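PDB 6B3P: Amy13K from Eubacterium rectale DSM 17629, which probably binds starch through two family 26 carbohydrate-binding modules of a surface-anchored alpha-amylase, each holding a malto-oligosaccharide here. Local coordinates for residues 2-8 / 82-88; 14-18 / 30-35; 99-105 / 180-186. All blocks are in the same frame, centred on the assembly; numbering follows the deposited sequence.

Contact 1: 2-8 / 82-88. With FMT (formic acid), chain B.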
loop_
_atom_site.group_PDB
_atom_site.type_symbol
_atom_site.label_atom_id
_atom_site.label_comp_id
_atom_site.label_asym_id
_atom_site.label_seq_id
_atom_site.Cartn_x
_atom_site.Cartn_y
_atom_site.Cartn_z
ATOM N N ASP A 2 -10.150 -1.873 1.927
ATOM C CA ASP A 2 -8.946 -1.776 1.112
ATOM C C ASP A 2 -8.912 -2.885 0.072
ATOM O O ASP A 2 -8.850 -4.069 0.404
ATOM C CB ASP A 2 -7.693 -1.832 1.985
ATOM C CG ASP A 2 -7.731 -0.828 3.117
ATOM O OD1 ASP A 2 -7.366 0.342 2.881
ATOM O OD2 ASP A 2 -8.128 -1.205 4.240
ATOM N N LEU A 3 -8.952 -2.478 -1.193
ATOM C CA LEU A 3 -8.870 -3.396 -2.317
ATOM C C LEU A 3 -7.494 -3.296 -2.953
ATOM O O LEU A 3 -6.951 -2.203 -3.110
ATOM C CB LEU A 3 -9.951 -3.087 -3.356
ATOM C CG LEU A 3 -9.910 -3.908 -4.649
ATOM C CD1 LEU A 3 -10.275 -5.354 -4.382
ATOM C CD2 LEU A 3 -10.842 -3.303 -5.683
ATOM N N THR A 4 -6.935 -4.447 -3.304
ATOM C CA THR A 4 -5.698 -4.501 -4.071
ATOM C C THR A 4 -5.863 -5.540 -5.167
ATOM O O THR A 4 -6.314 -6.653 -4.909
ATOM C CB THR A 4 -4.483 -4.857 -3.191
ATOM O OG1 THR A 4 -4.384 -3.920 -2.111
ATOM C CG2 THR A 4 -3.192 -4.829 -4.007
ATOM N N ILE A 5 -5.517 -5.163 -6.393
ATOM C CA ILE A 5 -5.567 -6.086 -7.518
ATOM C C ILE A 5 -4.218 -6.125 -8.216
ATOM O O ILE A 5 -3.701 -5.091 -8.635
ATOM C CB ILE A 5 -6.657 -5.694 -8.533
ATOM C CG1 ILE A 5 -8.034 -5.722 -7.868
ATOM C CG2 ILE A 5 -6.638 -6.650 -9.727
ATOM C CD1 ILE A 5 -9.148 -5.139 -8.721
ATOM N N ASN A 6 -3.660 -7.326 -8.326
ATOM C CA ASN A 6 -2.439 -7.551 -9.083
ATOM C C ASN A 6 -2.771 -8.338 -10.341
ATOM O O ASN A 6 -3.494 -9.332 -10.284
ATOM C CB ASN A 6 -1.403 -8.297 -8.244
ATOM C CG ASN A 6 -1.263 -7.726 -6.848
ATOM O OD1 ASN A 6 -0.597 -6.712 -6.645
ATOM N ND2 ASN A 6 -1.886 -8.383 -5.875
ATOM N N TYR A 7 -2.244 -7.882 -11.473
ATOM C CA TYR A 7 -2.544 -8.473 -12.771
ATOM C C TYR A 7 -1.254 -8.736 -13.541
ATOM O O TYR A 7 -0.471 -7.821 -13.798
ATOM C CB TYR A 7 -3.480 -7.545 -13.556
ATOM C CG TYR A 7 -3.714 -7.920 -15.004
ATOM C CD1 TYR A 7 -3.916 -9.243 -15.385
ATOM C CD2 TYR A 7 -3.760 -6.938 -15.986
ATOM C CE1 TYR A 7 -4.139 -9.576 -16.712
ATOM C CE2 TYR A 7 -3.983 -7.259 -17.308
ATOM C CZ TYR A 7 -4.173 -8.577 -17.667
ATOM O OH TYR A 7 -4.390 -8.885 -18.986
ATOM N N LYS A 8 -1.030 -10.002 -13.879
ATOM C CA LYS A 8 0.084 -10.382 -14.735
ATOM C C LYS A 8 -0.357 -10.129 -16.167
ATOM O O LYS A 8 -1.047 -10.955 -16.766
ATOM C CB LYS A 8 0.470 -11.845 -14.517
ATOM C CG LYS A 8 1.790 -12.260 -15.147
ATOM C CD LYS A 8 2.010 -13.749 -14.959
ATOM C CE LYS A 8 3.458 -14.145 -15.158
ATOM N NZ LYS A 8 3.684 -15.527 -14.656
ATOM N N GLU A 82 -11.115 -6.184 3.922
ATOM C CA GLU A 82 -10.031 -6.042 2.954
ATOM C C GLU A 82 -10.062 -7.181 1.946
ATOM O O GLU A 82 -10.671 -8.220 2.196
ATOM C CB GLU A 82 -8.678 -6.015 3.663
ATOM C CG GLU A 82 -8.380 -7.266 4.467
ATOM C CD GLU A 82 -7.192 -7.087 5.388
ATOM O OE1 GLU A 82 -7.318 -6.362 6.396
ATOM O OE2 GLU A 82 -6.130 -7.669 5.101
ATOM N N ALA A 83 -9.398 -6.986 0.810
ATOM C CA ALA A 83 -9.309 -8.025 -0.210
ATOM C C ALA A 83 -8.148 -7.762 -1.160
ATOM O O ALA A 83 -8.012 -6.659 -1.689
ATOM C CB ALA A 83 -10.615 -8.118 -0.990
ATOM N N GLU A 84 -7.303 -8.771 -1.356
ATOM C CA GLU A 84 -6.259 -8.710 -2.373
ATOM C C GLU A 84 -6.450 -9.825 -3.390
ATOM O O GLU A 84 -6.620 -10.988 -3.020
ATOM C CB GLU A 84 -4.864 -8.806 -1.756
ATOM C CG GLU A 84 -3.760 -8.674 -2.797
ATOM C CD GLU A 84 -2.384 -8.455 -2.198
ATOM O OE1 GLU A 84 -2.215 -8.653 -0.978
ATOM O OE2 GLU A 84 -1.466 -8.082 -2.959
ATOM N N TYR A 85 -6.414 -9.459 -4.668
ATOM C CA TYR A 85 -6.597 -10.409 -5.758
ATOM C C TYR A 85 -5.353 -10.486 -6.634
ATOM O O TYR A 85 -4.638 -9.498 -6.805
ATOM C CB TYR A 85 -7.801 -10.021 -6.621
ATOM C CG TYR A 85 -9.139 -10.148 -5.932
ATOM C CD1 TYR A 85 -9.821 -11.356 -5.913
ATOM C CD2 TYR A 85 -9.728 -9.054 -5.313
ATOM C CE1 TYR A 85 -11.048 -11.473 -5.288
ATOM C CE2 TYR A 85 -10.953 -9.160 -4.687
ATOM C CZ TYR A 85 -11.610 -10.371 -4.677
ATOM O OH TYR A 85 -12.833 -10.481 -4.054
ATOM N N TRP A 86 -5.107 -11.672 -7.180
ATOM C CA TRP A 86 -4.099 -11.867 -8.215
ATOM C C TRP A 86 -4.770 -12.437 -9.456
ATOM O O TRP A 86 -5.480 -13.439 -9.366
ATOM C CB TRP A 86 -2.992 -12.810 -7.741
ATOM C CG TRP A 86 -2.100 -12.234 -6.680
ATOM C CD1 TRP A 86 -0.884 -11.643 -6.863
ATOM C CD2 TRP A 86 -2.354 -12.198 -5.270
ATOM N NE1 TRP A 86 -0.366 -11.243 -5.656
ATOM C CE2 TRP A 86 -1.249 -11.570 -4.663
ATOM C CE3 TRP A 86 -3.409 -12.635 -4.465
ATOM C CZ2 TRP A 86 -1.169 -11.369 -3.287
ATOM C CZ3 TRP A 86 -3.327 -12.433 -3.096
ATOM C CH2 TRP A 86 -2.215 -11.806 -2.523
ATOM N N PHE A 87 -4.564 -11.800 -10.605
ATOM C CA PHE A 87 -5.108 -12.322 -11.851
ATOM C C PHE A 87 -3.986 -12.780 -12.773
ATOM O O PHE A 87 -3.234 -11.973 -13.313
ATOM C CB PHE A 87 -5.979 -11.284 -12.556
ATOM C CG PHE A 87 -6.873 -11.876 -13.602
ATOM C CD1 PHE A 87 -6.374 -12.207 -14.852
ATOM C CD2 PHE A 87 -8.208 -12.123 -13.330
ATOM C CE1 PHE A 87 -7.190 -12.765 -15.817
ATOM C CE2 PHE A 87 -9.034 -12.679 -14.292
ATOM C CZ PHE A 87 -8.523 -13.000 -15.537
ATOM N N ASP A 88 -3.897 -14.095 -12.932
ATOM C CA ASP A 88 -2.883 -14.734 -13.758
ATOM C C ASP A 88 -3.530 -15.933 -14.445
ATOM O O ASP A 88 -3.351 -17.077 -14.026
ATOM C CB ASP A 88 -1.681 -15.158 -12.902
ATOM C CG ASP A 88 -0.562 -15.783 -13.717
ATOM O OD1 ASP A 88 -0.614 -15.706 -14.959
ATOM O OD2 ASP A 88 0.380 -16.338 -13.111
HETATM C C FMT B . -12.231 -9.701 5.479
HETATM O O1 FMT B . -11.574 -8.706 5.198
HETATM O O2 FMT B . -13.059 -9.696 6.388
HETATM O O HOH W 1 -5.962 -4.841 -0.072
HETATM O O HOH W 2 -2.011 -13.253 -16.777
#

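Contact 2: 14-18 / 30-35. With GLC (alpha-D-glucopyranose), chain C; GLC (alpha-D-glucopyranose), chain D; FMT (formic acid), chain S.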
loop_
_atom_site.group_PDB
_atom_site.type_symbol
_atom_site.label_atom_id
_atom_site.label_comp_id
_atom_site.label_asym_id
_atom_site.label_seq_id
_atom_site.Cartn_x
_atom_site.Cartn_y
_atom_site.Cartn_z
ATOM N N ASP A 14 0.453 -1.104 -20.565
ATOM C CA ASP A 14 -0.490 -0.048 -20.202
ATOM C C ASP A 14 -1.866 -0.660 -19.974
ATOM O O ASP A 14 -2.619 -0.899 -20.921
ATOM C CB ASP A 14 -0.553 1.037 -21.285
ATOM C CG ASP A 14 -1.414 2.218 -20.876
ATOM O OD1 ASP A 14 -1.631 2.397 -19.660
ATOM O OD2 ASP A 14 -1.865 2.969 -21.765
ATOM N N VAL A 15 -2.180 -0.917 -18.707
ATOM C CA VAL A 15 -3.408 -1.602 -18.339
ATOM C C VAL A 15 -4.114 -0.895 -17.190
ATOM O O VAL A 15 -3.497 -0.141 -16.434
ATOM C CB VAL A 15 -3.131 -3.063 -17.937
ATOM C CG1 VAL A 15 -2.735 -3.878 -19.160
ATOM C CG2 VAL A 15 -2.049 -3.128 -16.864
ATOM N N ALA A 16 -5.410 -1.154 -17.065
ATOM C CA ALA A 16 -6.230 -0.525 -16.040
ATOM C C ALA A 16 -7.291 -1.495 -15.538
ATOM O O ALA A 16 -7.594 -2.498 -16.190
ATOM C CB ALA A 16 -6.879 0.744 -16.581
ATOM N N ALA A 17 -7.838 -1.189 -14.366
ATOM C CA ALA A 17 -8.911 -1.974 -13.770
ATOM C C ALA A 17 -10.181 -1.134 -13.700
ATOM O O ALA A 17 -10.201 -0.080 -13.059
ATOM C CB ALA A 17 -8.511 -2.462 -12.382
ATOM N N TYR A 18 -11.230 -1.603 -14.369
ATOM C CA TYR A 18 -12.539 -0.966 -14.314
ATOM C C TYR A 18 -13.440 -1.766 -13.384
ATOM O O TYR A 18 -13.626 -2.970 -13.565
ATOM C CB TYR A 18 -13.157 -0.862 -15.709
ATOM C CG TYR A 18 -14.531 -0.233 -15.726
ATOM C CD1 TYR A 18 -14.698 1.127 -15.505
ATOM C CD2 TYR A 18 -15.661 -0.998 -15.977
ATOM C CE1 TYR A 18 -15.951 1.706 -15.524
ATOM C CE2 TYR A 18 -16.919 -0.429 -15.997
ATOM C CZ TYR A 18 -17.058 0.922 -15.770
ATOM O OH TYR A 18 -18.308 1.492 -15.793
ATOM N N TRP A 30 -14.755 4.533 -17.437
ATOM C CA TRP A 30 -13.969 3.688 -18.333
ATOM C C TRP A 30 -12.760 4.468 -18.855
ATOM O O TRP A 30 -12.899 5.632 -19.234
ATOM C CB TRP A 30 -14.837 3.196 -19.496
ATOM C CG TRP A 30 -14.115 2.260 -20.403
ATOM C CD1 TRP A 30 -13.509 2.565 -21.588
ATOM C CD2 TRP A 30 -13.905 0.858 -20.194
ATOM N NE1 TRP A 30 -12.937 1.439 -22.131
ATOM C CE2 TRP A 30 -13.165 0.377 -21.294
ATOM C CE3 TRP A 30 -14.267 -0.035 -19.181
ATOM C CZ2 TRP A 30 -12.786 -0.959 -21.412
ATOM C CZ3 TRP A 30 -13.890 -1.361 -19.299
ATOM C CH2 TRP A 30 -13.156 -1.810 -20.405
ATOM N N PRO A 31 -11.568 3.842 -18.885
ATOM C CA PRO A 31 -11.198 2.447 -18.603
ATOM C C PRO A 31 -10.904 2.113 -17.137
ATOM O O PRO A 31 -10.402 1.024 -16.861
ATOM C CB PRO A 31 -9.933 2.267 -19.444
ATOM C CG PRO A 31 -9.291 3.610 -19.411
ATOM C CD PRO A 31 -10.421 4.610 -19.403
ATOM N N GLY A 32 -11.207 3.023 -16.217
ATOM C CA GLY A 32 -10.966 2.778 -14.805
ATOM C C GLY A 32 -9.623 3.310 -14.347
ATOM O O GLY A 32 -9.138 4.315 -14.865
ATOM N N LYS A 33 -9.021 2.628 -13.374
ATOM C CA LYS A 33 -7.773 3.084 -12.771
ATOM C C LYS A 33 -6.555 2.360 -13.333
ATOM O O LYS A 33 -6.489 1.132 -13.333
ATOM C CB LYS A 33 -7.821 2.900 -11.256
ATOM C CG LYS A 33 -6.641 3.525 -10.541
ATOM C CD LYS A 33 -6.837 3.536 -9.041
ATOM C CE LYS A 33 -5.699 4.265 -8.347
ATOM N NZ LYS A 33 -5.819 4.211 -6.865
ATOM N N THR A 34 -5.585 3.141 -13.799
ATOM C CA THR A 34 -4.348 2.593 -14.350
ATOM C C THR A 34 -3.588 1.818 -13.284
ATOM O O THR A 34 -3.450 2.274 -12.149
ATOM C CB THR A 34 -3.432 3.703 -14.917
ATOM O OG1 THR A 34 -4.144 4.455 -15.906
ATOM C CG2 THR A 34 -2.166 3.109 -15.545
ATOM N N MET A 35 -3.103 0.640 -13.662
ATOM C CA MET A 35 -2.331 -0.207 -12.762
ATOM C C MET A 35 -0.842 0.038 -12.972
ATOM O O MET A 35 -0.355 0.042 -14.104
ATOM C CB MET A 35 -2.678 -1.678 -12.993
ATOM C CG MET A 35 -4.172 -1.952 -12.996
ATOM S SD MET A 35 -4.601 -3.678 -13.271
ATOM C CE MET A 35 -4.151 -4.400 -11.697
HETATM C C1 GLC C . -16.767 0.604 -22.354
HETATM C C2 GLC C . -16.392 -0.853 -22.174
HETATM C C3 GLC C . -17.584 -1.595 -21.589
HETATM C C4 GLC C . -18.096 -0.922 -20.330
HETATM C C5 GLC C . -18.342 0.546 -20.585
HETATM C C6 GLC C . -18.777 1.218 -19.291
HETATM O O2 GLC C . -15.949 -1.413 -23.388
HETATM O O3 GLC C . -17.249 -2.912 -21.293
HETATM O O4 GLC C . -19.264 -1.560 -19.881
HETATM O O5 GLC C . -17.182 1.119 -21.101
HETATM O O6 GLC C . -18.875 2.608 -19.370
HETATM C C1 GLC D . -19.120 -2.375 -18.726
HETATM C C2 GLC D . -19.785 -3.709 -18.941
HETATM C C3 GLC D . -21.296 -3.603 -18.873
HETATM C C4 GLC D . -21.718 -2.845 -17.623
HETATM C C5 GLC D . -20.944 -1.545 -17.490
HETATM C C6 GLC D . -21.263 -0.746 -16.231
HETATM O O2 GLC D . -19.343 -4.201 -20.164
HETATM O O3 GLC D . -21.882 -4.867 -18.930
HETATM O O4 GLC D . -23.109 -2.628 -17.701
HETATM O O5 GLC D . -19.578 -1.827 -17.521
HETATM O O6 GLC D . -20.585 0.476 -16.137
HETATM C C FMT S . -2.302 2.552 -7.150
HETATM O O1 FMT S . -3.465 2.206 -7.288
HETATM O O2 FMT S . -1.662 2.236 -6.153
HETATM O O HOH W 3 -0.133 0.115 -16.822
#

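Contact 3: 99-105 / 180-186. With EDO (1,2-ethanediol), chain J.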
loop_
_atom_site.group_PDB
_atom_site.type_symbol
_atom_site.label_atom_id
_atom_site.label_comp_id
_atom_site.label_asym_id
_atom_site.label_seq_id
_atom_site.Cartn_x
_atom_site.Cartn_y
_atom_site.Cartn_z
ATOM N N TRP A 99 6.049 -14.139 -3.187
ATOM C CA TRP A 99 5.714 -12.759 -2.834
ATOM C C TRP A 99 5.860 -12.523 -1.333
ATOM O O TRP A 99 5.530 -13.392 -0.522
ATOM C CB TRP A 99 4.289 -12.412 -3.269
ATOM C CG TRP A 99 4.129 -12.189 -4.747
ATOM C CD1 TRP A 99 4.580 -12.994 -5.754
ATOM C CD2 TRP A 99 3.457 -11.092 -5.383
ATOM N NE1 TRP A 99 4.232 -12.466 -6.975
ATOM C CE2 TRP A 99 3.542 -11.300 -6.775
ATOM C CE3 TRP A 99 2.791 -9.956 -4.911
ATOM C CZ2 TRP A 99 2.988 -10.413 -7.699
ATOM C CZ3 TRP A 99 2.245 -9.075 -5.830
ATOM C CH2 TRP A 99 2.344 -9.310 -7.207
ATOM N N LYS A 100 6.363 -11.345 -0.975
ATOM C CA LYS A 100 6.454 -10.919 0.419
ATOM C C LYS A 100 5.454 -9.804 0.698
ATOM O O LYS A 100 4.859 -9.248 -0.227
ATOM C CB LYS A 100 7.863 -10.429 0.754
ATOM C CG LYS A 100 8.975 -11.386 0.393
ATOM C CD LYS A 100 9.068 -12.529 1.379
ATOM C CE LYS A 100 10.321 -13.360 1.143
ATOM N NZ LYS A 100 11.567 -12.544 1.228
ATOM N N TYR A 101 5.286 -9.478 1.974
ATOM C CA TYR A 101 4.471 -8.339 2.378
ATOM C C TYR A 101 5.361 -7.138 2.628
ATOM O O TYR A 101 6.075 -7.076 3.629
ATOM C CB TYR A 101 3.651 -8.679 3.618
ATOM C CG TYR A 101 2.595 -9.709 3.328
ATOM C CD1 TYR A 101 2.867 -11.062 3.457
ATOM C CD2 TYR A 101 1.334 -9.330 2.894
ATOM C CE1 TYR A 101 1.908 -12.009 3.180
ATOM C CE2 TYR A 101 0.367 -10.270 2.610
ATOM C CZ TYR A 101 0.660 -11.609 2.753
ATOM O OH TYR A 101 -0.300 -12.553 2.477
ATOM N N VAL A 102 5.306 -6.186 1.705
ATOM C CA VAL A 102 6.178 -5.019 1.731
ATOM C C VAL A 102 5.384 -3.785 2.126
ATOM O O VAL A 102 4.584 -3.269 1.343
ATOM C CB VAL A 102 6.843 -4.787 0.363
ATOM C CG1 VAL A 102 7.854 -3.650 0.442
ATOM C CG2 VAL A 102 7.511 -6.060 -0.117
ATOM N N THR A 103 5.617 -3.318 3.348
ATOM C CA THR A 103 4.893 -2.178 3.891
ATOM C C THR A 103 5.778 -0.938 3.867
ATOM O O THR A 103 6.838 -0.903 4.491
ATOM C CB THR A 103 4.414 -2.453 5.327
ATOM O OG1 THR A 103 3.679 -3.685 5.357
ATOM C CG2 THR A 103 3.520 -1.327 5.824
ATOM N N THR A 104 5.330 0.072 3.128
ATOM C CA THR A 104 6.061 1.326 2.984
ATOM C C THR A 104 5.371 2.427 3.777
ATOM O O THR A 104 4.174 2.656 3.615
ATOM C CB THR A 104 6.164 1.752 1.505
ATOM O OG1 THR A 104 6.754 0.692 0.743
ATOM C CG2 THR A 104 7.004 3.022 1.354
ATOM N N ILE A 105 6.130 3.104 4.633
ATOM C CA ILE A 105 5.581 4.175 5.460
ATOM C C ILE A 105 6.376 5.462 5.271
ATOM O O ILE A 105 7.590 5.493 5.483
ATOM C CB ILE A 105 5.574 3.789 6.951
ATOM C CG1 ILE A 105 4.870 2.444 7.152
ATOM C CG2 ILE A 105 4.875 4.867 7.775
ATOM C CD1 ILE A 105 5.071 1.834 8.526
ATOM N N VAL A 180 0.123 -0.173 12.500
ATOM C CA VAL A 180 0.083 -0.487 11.077
ATOM C C VAL A 180 -0.742 -1.740 10.808
ATOM O O VAL A 180 -0.376 -2.837 11.229
ATOM C CB VAL A 180 1.510 -0.682 10.510
ATOM C CG1 VAL A 180 1.472 -1.038 9.023
ATOM C CG2 VAL A 180 2.345 0.572 10.740
ATOM N N SER A 181 -1.860 -1.560 10.111
ATOM C CA SER A 181 -2.634 -2.683 9.597
ATOM C C SER A 181 -2.158 -3.032 8.193
ATOM O O SER A 181 -2.321 -2.245 7.261
ATOM C CB SER A 181 -4.130 -2.359 9.581
ATOM O OG SER A 181 -4.628 -2.176 10.894
ATOM N N VAL A 182 -1.561 -4.210 8.048
ATOM C CA VAL A 182 -1.120 -4.691 6.742
ATOM C C VAL A 182 -2.315 -5.291 6.009
ATOM O O VAL A 182 -2.827 -6.342 6.394
ATOM C CB VAL A 182 0.016 -5.733 6.870
ATOM C CG1 VAL A 182 0.488 -6.187 5.494
ATOM C CG2 VAL A 182 1.182 -5.150 7.668
ATOM N N THR A 183 -2.754 -4.608 4.955
ATOM C CA THR A 183 -3.968 -4.974 4.230
ATOM C C THR A 183 -3.667 -5.601 2.871
ATOM O O THR A 183 -4.580 -6.006 2.153
ATOM C CB THR A 183 -4.871 -3.743 4.021
ATOM O OG1 THR A 183 -4.119 -2.700 3.387
ATOM C CG2 THR A 183 -5.403 -3.243 5.359
ATOM N N SER A 184 -2.387 -5.679 2.518
ATOM C CA SER A 184 -1.981 -6.258 1.243
ATOM C C SER A 184 -0.469 -6.440 1.201
ATOM O O SER A 184 0.236 -6.039 2.125
ATOM C CB SER A 184 -2.428 -5.371 0.083
ATOM O OG SER A 184 -1.556 -4.267 -0.076
ATOM N N THR A 185 0.022 -7.037 0.119
ATOM C CA THR A 185 1.454 -7.265 -0.053
ATOM C C THR A 185 2.220 -5.979 -0.375
ATOM O O THR A 185 3.452 -5.975 -0.399
ATOM C CB THR A 185 1.724 -8.291 -1.171
ATOM O OG1 THR A 185 1.053 -7.886 -2.371
ATOM C CG2 THR A 185 1.232 -9.671 -0.765
ATOM N N SER A 186 1.492 -4.896 -0.632
ATOM C CA SER A 186 2.113 -3.607 -0.934
ATOM C C SER A 186 1.375 -2.467 -0.231
ATOM O O SER A 186 0.945 -1.501 -0.862
ATOM C CB SER A 186 2.143 -3.368 -2.444
ATOM O OG SER A 186 0.836 -3.416 -2.991
HETATM C C1 EDO J . 9.303 -8.630 -3.287
HETATM O O1 EDO J . 8.611 -9.749 -2.717
HETATM C C2 EDO J . 9.974 -7.829 -2.177
HETATM O O2 EDO J . 10.949 -8.627 -1.496
HETATM O O HOH W 4 2.501 -4.642 2.718
#

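Contact 1: 2-8 / 82-88
N6 packs against W86 and E84 where the parallel strands 2-8 and 82-87 run side by side. Its CB lies 3.7 Å from W86 CD1, flanking the indole. With CG beside its own backbone N (chi1 -46°), the ND2 end of the amide comes to lie over one indole face, the two planes 29° apart. ND2 sits above the rim of that ring, 3.2 Å from W86 NE1; both are donors, so no bond joins them. ND2 donates instead to the anti lone pair of E84 OE2 at 3.0 Å, close to the plane of the amide, and weakly to Y85 O. OD1 is paired outside with T46 OG1, so both ends of the amide are fixed.

The backbones form a regular ladder, the one parallel pairing in the otherwise antiparallel sheet of the first module, with Y85 N bound to T4 O at 2.8 Å and F87 N to N6 O at 2.7 Å. The other face of the sheet, bearing L3, I5, Y7, Y85 and F87, is largely apolar: L3 CD1 touches Y85 CD2 at the ring edge, 3.9 Å away. Beyond F87, K8 NZ and D88 OD2 form a long salt bridge at the exposed end. Asparagine suits its place because it can donate and accept at once; its N-H probably eases the negative charge on E84, whose OE2 also meets T185.

Contact 2: 14-18 / 30-35
Y18 and W30 meet edge-to-face, the indole edge pointing at the phenol face with W30 CE3 3.5 Å from Y18 CG and the planes 69° apart. CG of W30 stands opposite its backbone N (chi1 -177°), which swings the indole out so that its benzo edge faces Y18 while one broad face receives sugar, C2 of the chain C glucose lying over the centre. P31 CB covers the other face near the rim. Y18 OH shares a 2.5 Å hydrogen bond with O6 of the chain D glucose. Aromatic side chains stacking on glucose are usual in starch-binding modules, and both residues belong to the glycan pocket of this CBM26 beta-sandwich. With W30 replaced by an alanine, the chain C glucose would probably lose its stacking surface and the Y18 ring the edge that braces it.

Close packing continues where strands 16-20 and 33-37 pair antiparallel. A17 and K33 form a hydrogen-bonded pair, A17 N to K33 O at 2.9 Å. Glycine is needed at G32: a side chain would run into A17 O, and the backbone angles also call for it. M35 slides its flexible thioether over A16 and A17, SD 4.2 Å from A17 CB. On the solvent side the fit is looser: T34 turns its hydroxyl to D64, and K33 extends outward, NZ bonding to H48 O and, weakly, to a formic acid molecule.

Contact 3: 99-105 / 180-186
T185 lies against the Y101 ring, its methyl CG2 over one face, 4.0 Å from the centroid and 29° off the ring normal, in a CH-pi contact. The two side chains slant across each other, and CG of Y101 stands beside its backbone N (chi1 -68°), which lays the ring along residues 182-185: CD2 points its edge at S184 O in the ring plane, and V182 CG1 touches the same Y101 CD2 at 4.2 Å. A flat tyrosine suits this place, since one face can receive a methyl while its rim follows the backbone.

The branched threonine divides its contacts. T185 OG1 takes the position between backbone N and carbonyl carbon (chi1 53°), approaching the edge of the W99 indole, 3.7 Å from W99 CE3, with the two side chains nearly perpendicular; its polar partner is E84. CB rests against K100 O, and T185 O accepts from V102 N at 2.8 Å. S184 OG accepts from S186 N, an ST turn that shapes the bend.

Farther along, V180 and V182 meet T103 and I105. T103 CG2 and V180 CG1 reach toward each other tip to tip at 3.8 Å, T103 OG1 lies against V182 CG2, and I105 CD1 meets V180 CG2 obliquely at 3.7 Å. Beta-branched residues fit such close apolar contact with little side-chain freedom to lose. Water 4 bridges T103 OG1 and S184 O, giving each a polar partner.

Strand 101-108 is bonded along its other edge to strand 150-157, and F163 of strand 163-168 covers V180 and V182. The loop 181-186 thus ties the two sheets of the second module together, while W99 packs on W86 and W44 of the first.

In the fold
Contacts 1 and 2 belong to one sheet of the first module, their centres 13 Å apart, and contact 2 is nested within the chain loop that contact 1 closes. M35 joins them: its CE lies 3.2 Å from I5 O and 3.7 Å from Y7 CB, so the apolar packing of contact 2 runs on to strand 2-8. Contact 3 belongs to the second module and meets contact 1 at the interface of the two, where E84 OE2 and T185 OG1 lie 2.6 Å apart, a probable hydrogen bond. Contacts 2 and 3 do not touch; their centres are 22 Å apart. Glucose binds at contact 2, whereas in contact 3 the side chain of V180 is about 13 Å from a bound glucose.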